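Local coordinates for protein nitrite oxidoreductase subunit B (PDB 7B04) that probably relays electrons through its iron-sulfur clusters as the beta subunit of the nitrite:nitrate oxidoreductase complex of an anammox bacterium, at residues 9-14 with 109-114; 356-361 with 379-384; 373-378 with 394-399. One frame throughout, in Å; residues are numbered along the deposited sequence.

Interaction 1 of 3, residues 9-14 with 109-114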
loop_
_atom_site.group_PDB
_atom_site.type_symbol
_atom_site.label_atom_id
_atom_site.label_comp_id
_atom_site.label_asym_id
_atom_site.label_seq_id
_atom_site.Cartn_x
_atom_site.Cartn_y
_atom_site.Cartn_z
ATOM N N LEU A 9 26.801 15.017 19.906
ATOM C CA LEU A 9 27.715 14.300 20.781
ATOM C C LEU A 9 28.136 15.128 21.982
ATOM O O LEU A 9 28.674 14.571 22.943
ATOM C CB LEU A 9 28.966 13.879 20.010
ATOM C CG LEU A 9 28.784 13.016 18.766
ATOM C CD1 LEU A 9 30.140 12.640 18.197
ATOM C CD2 LEU A 9 27.981 11.777 19.106
ATOM N N GLY A 10 27.896 16.437 21.956
ATOM C CA GLY A 10 28.330 17.270 23.062
ATOM C C GLY A 10 29.833 17.290 23.198
ATOM O O GLY A 10 30.357 17.489 24.301
ATOM N N ARG A 11 30.542 17.080 22.093
ATOM C CA ARG A 11 31.980 16.888 22.095
ATOM C C ARG A 11 32.524 17.518 20.822
ATOM O O ARG A 11 31.771 17.852 19.906
ATOM C CB ARG A 11 32.300 15.383 22.214
ATOM C CG ARG A 11 33.637 14.892 21.656
ATOM C CD ARG A 11 33.976 13.488 22.143
ATOM N NE ARG A 11 33.207 12.447 21.464
ATOM C CZ ARG A 11 33.473 11.995 20.242
ATOM N NH1 ARG A 11 34.487 12.496 19.550
ATOM N NH2 ARG A 11 32.722 11.040 19.710
ATOM N N ARG A 12 33.833 17.724 20.780
ATOM C CA ARG A 12 34.506 18.157 19.566
ATOM C C ARG A 12 34.976 16.924 18.801
ATOM O O ARG A 12 35.518 15.987 19.395
ATOM C CB ARG A 12 35.650 19.124 19.884
ATOM C CG ARG A 12 35.103 20.533 20.075
ATOM C CD ARG A 12 36.136 21.532 20.552
ATOM N NE ARG A 12 37.132 21.827 19.529
ATOM C CZ ARG A 12 36.944 22.669 18.516
ATOM N NH1 ARG A 12 35.789 23.309 18.377
ATOM N NH2 ARG A 12 37.916 22.867 17.638
ATOM N N MET A 13 34.802 16.955 17.482
ATOM C CA MET A 13 34.895 15.790 16.616
ATOM C C MET A 13 35.973 15.986 15.561
ATOM O O MET A 13 36.358 17.112 15.239
ATOM C CB MET A 13 33.544 15.538 15.941
ATOM C CG MET A 13 33.456 14.258 15.149
ATOM S SD MET A 13 32.269 14.519 13.826
ATOM C CE MET A 13 30.869 14.883 14.816
ATOM N N GLU A 14 36.461 14.874 15.017
ATOM C CA GLU A 14 37.481 14.906 13.974
ATOM C C GLU A 14 36.814 14.884 12.603
ATOM O O GLU A 14 36.057 13.957 12.291
ATOM C CB GLU A 14 38.442 13.729 14.113
ATOM C CG GLU A 14 39.579 13.741 13.090
ATOM C CD GLU A 14 40.707 14.689 13.483
ATOM O OE1 GLU A 14 41.390 15.219 12.581
ATOM O OE2 GLU A 14 40.924 14.882 14.699
ATOM N N GLY A 109 24.158 15.278 26.290
ATOM C CA GLY A 109 25.242 14.818 27.132
ATOM C C GLY A 109 26.546 14.811 26.367
ATOM O O GLY A 109 26.760 15.661 25.496
ATOM N N THR A 110 27.434 13.870 26.680
ATOM C CA THR A 110 28.691 13.734 25.953
ATOM C C THR A 110 28.933 12.266 25.638
ATOM O O THR A 110 28.970 11.432 26.547
ATOM C CB THR A 110 29.864 14.313 26.745
ATOM O OG1 THR A 110 29.549 15.650 27.152
ATOM C CG2 THR A 110 31.119 14.338 25.885
ATOM N N TYR A 111 29.089 11.960 24.355
ATOM C CA TYR A 111 29.369 10.609 23.884
ATOM C C TYR A 111 30.878 10.480 23.724
ATOM O O TYR A 111 31.484 11.210 22.932
ATOM C CB TYR A 111 28.635 10.353 22.565
ATOM C CG TYR A 111 28.915 9.038 21.863
ATOM C CD1 TYR A 111 28.470 7.829 22.386
ATOM C CD2 TYR A 111 29.587 9.013 20.646
ATOM C CE1 TYR A 111 28.712 6.632 21.730
ATOM C CE2 TYR A 111 29.832 7.825 19.984
ATOM C CZ TYR A 111 29.394 6.638 20.529
ATOM O OH TYR A 111 29.640 5.458 19.866
ATOM N N GLU A 112 31.481 9.552 24.464
ATOM C CA GLU A 112 32.928 9.387 24.466
ATOM C C GLU A 112 33.378 8.262 23.546
ATOM O O GLU A 112 34.546 7.861 23.595
ATOM C CB GLU A 112 33.439 9.135 25.887
ATOM C CG GLU A 112 32.831 10.032 26.959
ATOM C CD GLU A 112 33.498 11.395 27.047
ATOM O OE1 GLU A 112 34.424 11.666 26.254
ATOM O OE2 GLU A 112 33.096 12.195 27.920
ATOM N N GLY A 113 32.480 7.753 22.702
ATOM C CA GLY A 113 32.848 6.770 21.708
ATOM C C GLY A 113 33.353 7.416 20.433
ATOM O O GLY A 113 33.197 8.615 20.204
ATOM N N ASP A 114 33.964 6.592 19.589
ATOM C CA ASP A 114 34.582 7.070 18.361
ATOM C C ASP A 114 33.578 7.102 17.218
ATOM O O ASP A 114 32.796 6.167 17.031
ATOM C CB ASP A 114 35.769 6.185 17.977
ATOM C CG ASP A 114 36.858 6.177 19.028
ATOM O OD1 ASP A 114 36.914 7.125 19.839
ATOM O OD2 ASP A 114 37.658 5.219 19.042
#
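R11 and L9 hold strand 110-111 by two bonds to the backbone of Y111, one on its N-H and one on its carbonyl. L9 O accepts Y111 N at 3.0 Å. The CB of R11 is directed toward the other segment, and the side chain bends at chi3 (76°), which places NE. NE then gives its N-H to Y111 O at 2.6 Å. This bond is straight, 165° at the hydrogen, and Y111 O sits at the guanidinium edge, near its plane. NH1 of R11 forms a salt bridge with E118 in helix 116-123.

The close-packed part is apolar. L9 and Y111 lie side by side and point the same way, with L9 CD2 3.5 Å from Y111 CD2. Over the centre of one face of the Y111 ring lies G113 N. W90 of the same chain meets the Y111 ring, and I1144 of the neighbouring subunit A packs on it. The solvent side is looser. There T110 OG1 makes at most a weak bond to G10 O, 3.5 Å away, and the exposed E112 keeps its carboxylate apart from R11.

G10 and R11 form a G1 beta bulge opposite N6. The positive phi of G10 suits glycine, and a CB there would clash with G109 O. An alanine at R11 would probably leave Y111 O without its side-chain donor and E118 without its charged mate. The guanidinium thus serves a strand-end carbonyl and a helix carboxylate together, and the nearby acidic groups would be expected to favour its positive charge.

Interaction 2 of 3, residues 356-361 with 379-384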
loop_
_atom_site.group_PDB
_atom_site.type_symbol
_atom_site.label_atom_id
_atom_site.label_comp_id
_atom_site.label_asym_id
_atom_site.label_seq_id
_atom_site.Cartn_x
_atom_site.Cartn_y
_atom_site.Cartn_z
ATOM N N LYS A 356 2.410 30.634 16.265
ATOM C CA LYS A 356 1.852 31.219 17.480
ATOM C C LYS A 356 0.379 30.830 17.564
ATOM O O LYS A 356 -0.276 30.597 16.543
ATOM C CB LYS A 356 2.080 32.729 17.596
ATOM C CG LYS A 356 1.451 33.613 16.577
ATOM C CD LYS A 356 1.471 35.034 17.103
ATOM C CE LYS A 356 0.302 35.257 18.036
ATOM N NZ LYS A 356 -0.970 34.977 17.316
ATOM N N ILE A 357 -0.129 30.768 18.794
ATOM C CA ILE A 357 -1.391 30.112 19.121
ATOM C C ILE A 357 -2.401 31.122 19.655
ATOM O O ILE A 357 -2.061 31.966 20.493
ATOM C CB ILE A 357 -1.161 28.995 20.156
ATOM C CG1 ILE A 357 -0.268 27.902 19.571
ATOM C CG2 ILE A 357 -2.481 28.429 20.658
ATOM C CD1 ILE A 357 0.435 27.078 20.617
ATOM N N GLU A 358 -3.635 31.037 19.157
ATOM C CA GLU A 358 -4.769 31.773 19.705
ATOM C C GLU A 358 -5.596 30.805 20.542
ATOM O O GLU A 358 -6.010 29.750 20.051
ATOM C CB GLU A 358 -5.633 32.373 18.593
ATOM C CG GLU A 358 -4.986 33.507 17.824
ATOM C CD GLU A 358 -5.915 34.096 16.781
ATOM O OE1 GLU A 358 -7.025 33.550 16.594
ATOM O OE2 GLU A 358 -5.537 35.105 16.148
ATOM N N GLU A 359 -5.834 31.164 21.800
ATOM C CA GLU A 359 -6.374 30.208 22.755
ATOM C C GLU A 359 -7.886 30.041 22.627
ATOM O O GLU A 359 -8.618 30.976 22.287
ATOM C CB GLU A 359 -5.993 30.619 24.177
ATOM C CG GLU A 359 -4.614 30.099 24.560
ATOM C CD GLU A 359 -4.195 30.476 25.963
ATOM O OE1 GLU A 359 -4.285 31.669 26.318
ATOM O OE2 GLU A 359 -3.765 29.573 26.710
ATOM N N GLY A 360 -8.341 28.824 22.919
ATOM C CA GLY A 360 -9.729 28.444 22.811
ATOM C C GLY A 360 -10.222 27.746 24.065
ATOM O O GLY A 360 -9.464 27.520 25.014
ATOM N N PRO A 361 -11.506 27.398 24.094
ATOM C CA PRO A 361 -12.074 26.773 25.293
ATOM C C PRO A 361 -11.567 25.355 25.510
ATOM O O PRO A 361 -11.136 24.660 24.587
ATOM C CB PRO A 361 -13.579 26.780 25.010
ATOM C CG PRO A 361 -13.664 26.697 23.522
ATOM C CD PRO A 361 -12.481 27.471 22.991
ATOM N N THR A 379 -6.347 27.418 18.415
ATOM C CA THR A 379 -6.120 27.650 16.995
ATOM C C THR A 379 -4.632 27.929 16.807
ATOM O O THR A 379 -4.123 28.950 17.283
ATOM C CB THR A 379 -6.965 28.819 16.496
ATOM O OG1 THR A 379 -8.350 28.461 16.542
ATOM C CG2 THR A 379 -6.578 29.186 15.089
ATOM N N VAL A 380 -3.932 27.011 16.145
ATOM C CA VAL A 380 -2.508 27.171 15.878
ATOM C C VAL A 380 -2.348 27.840 14.521
ATOM O O VAL A 380 -3.097 27.560 13.577
ATOM C CB VAL A 380 -1.772 25.815 15.938
ATOM C CG1 VAL A 380 -2.282 24.864 14.864
ATOM C CG2 VAL A 380 -0.265 26.016 15.813
ATOM N N ILE A 381 -1.381 28.751 14.427
ATOM C CA ILE A 381 -1.185 29.578 13.244
ATOM C C ILE A 381 0.279 29.516 12.836
ATOM O O ILE A 381 1.175 29.615 13.682
ATOM C CB ILE A 381 -1.612 31.039 13.499
ATOM C CG1 ILE A 381 -3.075 31.107 13.939
ATOM C CG2 ILE A 381 -1.401 31.883 12.259
ATOM C CD1 ILE A 381 -3.459 32.431 14.561
ATOM N N GLY A 382 0.520 29.356 11.543
ATOM C CA GLY A 382 1.869 29.315 11.003
ATOM C C GLY A 382 2.114 30.474 10.057
ATOM O O GLY A 382 1.217 30.877 9.314
ATOM N N PHE A 383 3.338 30.995 10.080
ATOM C CA PHE A 383 3.711 32.148 9.277
ATOM C C PHE A 383 4.888 31.813 8.371
ATOM O O PHE A 383 5.691 30.922 8.658
ATOM C CB PHE A 383 4.056 33.353 10.158
ATOM C CG PHE A 383 2.981 33.708 11.136
ATOM C CD1 PHE A 383 1.922 34.518 10.761
ATOM C CD2 PHE A 383 3.021 33.219 12.428
ATOM C CE1 PHE A 383 0.928 34.841 11.663
ATOM C CE2 PHE A 383 2.034 33.536 13.328
ATOM C CZ PHE A 383 0.985 34.350 12.951
ATOM N N GLY A 384 4.987 32.560 7.277
ATOM C CA GLY A 384 6.008 32.347 6.275
ATOM C C GLY A 384 7.295 33.087 6.563
ATOM O O GLY A 384 7.568 33.516 7.688
#
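K356 CG stands in the crowded position between its backbone N and carbonyl carbon (chi1 64°), while F383 CG lies anti to its own carbonyl carbon (chi1 -54°). The two side chains cross obliquely, and K356 CG meets the ring edge of F383 at CE2, close to the ring plane. The frame is an antiparallel strand pair, 356-358 against 379-383, within a four-stranded sheet. K356 with I381 and E358 with T379 are hydrogen-bonded pairs. I357 with V380, between them, is a non-hydrogen-bonded pair. E358 N gives to T379 O at 2.8 Å, and T379 N returns a nearly straight bond to E358 O at 2.9 Å. K356 N reaches I381 O at 3.0 Å, but the return bond from I381 N to K356 O is weak.

K356, E358, T379 and I381 share one face of the sheet. I357 and V380 take the other, where I357 also packs on helix 336-342. I357 CG1 and V380 CG2 meet at 4.2 Å. On the first face E358 has a long, weak ion pair with R392 of strand 389-394. The E358 chain is extended beyond CG, and its carboxylate carbon CD lies 3.7 Å from I381 CD1.

Interaction 3 of 3, residues 373-378 with 394-399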
loop_
_atom_site.group_PDB
_atom_site.type_symbol
_atom_site.label_atom_id
_atom_site.label_comp_id
_atom_site.label_asym_id
_atom_site.label_seq_id
_atom_site.Cartn_x
_atom_site.Cartn_y
_atom_site.Cartn_z
ATOM N N PHE A 373 -4.030 15.234 32.089
ATOM C CA PHE A 373 -4.040 15.781 30.737
ATOM C C PHE A 373 -5.292 16.627 30.540
ATOM O O PHE A 373 -6.408 16.148 30.766
ATOM C CB PHE A 373 -3.993 14.664 29.692
ATOM C CG PHE A 373 -4.234 15.138 28.287
ATOM C CD1 PHE A 373 -3.219 15.740 27.561
ATOM C CD2 PHE A 373 -5.475 14.984 27.694
ATOM C CE1 PHE A 373 -3.440 16.178 26.269
ATOM C CE2 PHE A 373 -5.702 15.424 26.406
ATOM C CZ PHE A 373 -4.682 16.020 25.692
ATOM N N THR A 374 -5.106 17.878 30.119
ATOM C CA THR A 374 -6.200 18.759 29.743
ATOM C C THR A 374 -5.994 19.216 28.306
ATOM O O THR A 374 -4.868 19.472 27.872
ATOM C CB THR A 374 -6.318 19.982 30.664
ATOM O OG1 THR A 374 -5.243 20.892 30.403
ATOM C CG2 THR A 374 -6.293 19.566 32.120
ATOM N N MET A 375 -7.091 19.303 27.565
ATOM C CA MET A 375 -7.041 19.633 26.147
ATOM C C MET A 375 -7.983 20.791 25.859
ATOM O O MET A 375 -9.143 20.777 26.287
ATOM C CB MET A 375 -7.414 18.422 25.278
ATOM C CG MET A 375 -7.431 18.706 23.786
ATOM S SD MET A 375 -7.866 17.242 22.835
ATOM C CE MET A 375 -9.577 17.014 23.312
ATOM N N TYR A 376 -7.475 21.782 25.127
ATOM C CA TYR A 376 -8.204 22.987 24.759
ATOM C C TYR A 376 -8.290 23.041 23.239
ATOM O O TYR A 376 -7.430 22.499 22.537
ATOM C CB TYR A 376 -7.500 24.242 25.299
ATOM C CG TYR A 376 -7.132 24.175 26.769
ATOM C CD1 TYR A 376 -7.857 24.880 27.722
ATOM C CD2 TYR A 376 -6.058 23.409 27.202
ATOM C CE1 TYR A 376 -7.521 24.812 29.073
ATOM C CE2 TYR A 376 -5.723 23.337 28.541
ATOM C CZ TYR A 376 -6.455 24.040 29.473
ATOM O OH TYR A 376 -6.121 23.972 30.809
ATOM N N ASN A 377 -9.350 23.657 22.718
ATOM C CA ASN A 377 -9.494 23.774 21.264
ATOM C C ASN A 377 -8.795 25.044 20.772
ATOM O O ASN A 377 -9.417 26.017 20.330
ATOM C CB ASN A 377 -10.959 23.756 20.860
ATOM C CG ASN A 377 -11.135 23.835 19.342
ATOM O OD1 ASN A 377 -11.250 22.825 18.655
ATOM N ND2 ASN A 377 -11.140 25.046 18.818
ATOM N N ASP A 378 -7.468 25.024 20.855
ATOM C CA ASP A 378 -6.719 26.195 20.438
ATOM C C ASP A 378 -6.586 26.222 18.928
ATOM O O ASP A 378 -6.718 25.204 18.241
ATOM C CB ASP A 378 -5.323 26.238 21.044
ATOM C CG ASP A 378 -5.314 25.938 22.531
ATOM O OD1 ASP A 378 -6.179 26.443 23.268
ATOM O OD2 ASP A 378 -4.402 25.214 22.963
ATOM N N THR A 394 -7.567 24.243 13.805
ATOM C CA THR A 394 -7.995 24.049 15.182
ATOM C C THR A 394 -7.529 22.691 15.697
ATOM O O THR A 394 -7.274 21.760 14.929
ATOM C CB THR A 394 -9.517 24.158 15.306
ATOM O OG1 THR A 394 -10.141 23.154 14.495
ATOM C CG2 THR A 394 -9.992 25.533 14.857
ATOM N N VAL A 395 -7.423 22.588 17.024
ATOM C CA VAL A 395 -6.972 21.342 17.638
ATOM C C VAL A 395 -8.078 20.293 17.606
ATOM O O VAL A 395 -7.823 19.107 17.366
ATOM C CB VAL A 395 -6.474 21.606 19.071
ATOM C CG1 VAL A 395 -6.202 20.296 19.796
ATOM C CG2 VAL A 395 -5.221 22.466 19.046
ATOM N N GLU A 396 -9.320 20.709 17.827
ATOM C CA GLU A 396 -10.454 19.802 17.910
ATOM C C GLU A 396 -11.415 20.059 16.755
ATOM O O GLU A 396 -11.536 21.184 16.260
ATOM C CB GLU A 396 -11.182 19.960 19.253
ATOM C CG GLU A 396 -12.235 18.920 19.544
ATOM C CD GLU A 396 -11.633 17.615 19.994
ATOM O OE1 GLU A 396 -10.411 17.582 20.247
ATOM O OE2 GLU A 396 -12.384 16.625 20.111
ATOM N N GLU A 397 -12.096 18.997 16.329
ATOM C CA GLU A 397 -12.980 19.080 15.177
ATOM C C GLU A 397 -14.308 19.728 15.564
ATOM O O GLU A 397 -14.846 19.451 16.640
ATOM C CB GLU A 397 -13.249 17.690 14.606
ATOM C CG GLU A 397 -12.135 17.142 13.735
ATOM C CD GLU A 397 -12.211 17.649 12.311
ATOM O OE1 GLU A 397 -13.337 17.809 11.796
ATOM O OE2 GLU A 397 -11.144 17.885 11.706
ATOM N N PRO A 398 -14.856 20.584 14.710
ATOM C CA PRO A 398 -16.189 21.135 14.960
ATOM C C PRO A 398 -17.269 20.105 14.648
ATOM O O PRO A 398 -17.021 19.066 14.030
ATOM C CB PRO A 398 -16.262 22.331 14.005
ATOM C CG PRO A 398 -15.363 21.962 12.893
ATOM C CD PRO A 398 -14.238 21.163 13.505
ATOM N N ILE A 399 -18.485 20.417 15.099
ATOM C CA ILE A 399 -19.653 19.565 14.916
ATOM C C ILE A 399 -20.767 20.401 14.305
ATOM O O ILE A 399 -21.066 21.503 14.783
ATOM C CB ILE A 399 -20.114 18.939 16.242
ATOM C CG1 ILE A 399 -19.128 17.850 16.678
ATOM C CG2 ILE A 399 -21.509 18.339 16.087
ATOM C CD1 ILE A 399 -19.097 17.607 18.180
#
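The backbone of N377 makes an inverse gamma turn, and just after it D378 O accepts the N-H of V395 at 3.0 Å.

N377 joins the segments through its amide. Its CG is anti to the backbone N (chi1 -178°), which places this amide carbon beside E396 CB. Its OD1 takes the N-H of E396 at 3.0 Å, from a donor well above the amide plane. The N377 and E396 side chains cross at about a right angle, with amide and carboxylate planes 72° apart. ND2 of N377 lies 4.0 Å from T394 CB. T394 OG1 turns instead to E396 O of its own segment, at 3.0 Å.

The site lies where the long strand 371-383 is interrupted and its antiparallel hairpin partner, strand 389-394, runs out into a loop. Residues 394-396 are held here by one backbone bond and one bond to the N377 side chain.

The CB of V395 is directed toward the other segment. It is 3.7 Å from Y376 O, and V395 CG2 lies against the D378 carbonyl. M375 CG is a looser neighbour of V395 CG1, at 4.5 Å. The M375 chain bends at chi3, and CE of M375 lies by the OE1 branch of E396, 3.2 Å away, the side chains crossing at about a right angle. M375 and V395 both touch L339 of helix 336-342. The D378 carboxylate forms a salt bridge with R336 and also accepts G360 N. Subunit A borders the loop: its R326 bonds to V395 O, and its T107 and Y806 bond to the E397 carboxylate.

In the fold
From the N terminus, interaction 1 comes first. It closes a loop of 94 residues, bringing the bulged end of the 3-6/11-14 hairpin onto strand 110-111. It is complete before the others open, and its nearest atoms are about 27 Å from either. Interactions 2 and 3 belong to the C-terminal region and cross: segment 373-378 falls between 356-361 and 379-384, and 394-399 follows both. Each closes a short loop with no helix in it. Both use strand 371-383, interaction 2 joining it to strand 354-358 and interaction 3 to the loop after strand 389-394. They touch directly, for P361 O and N377 N probably form a hydrogen bond.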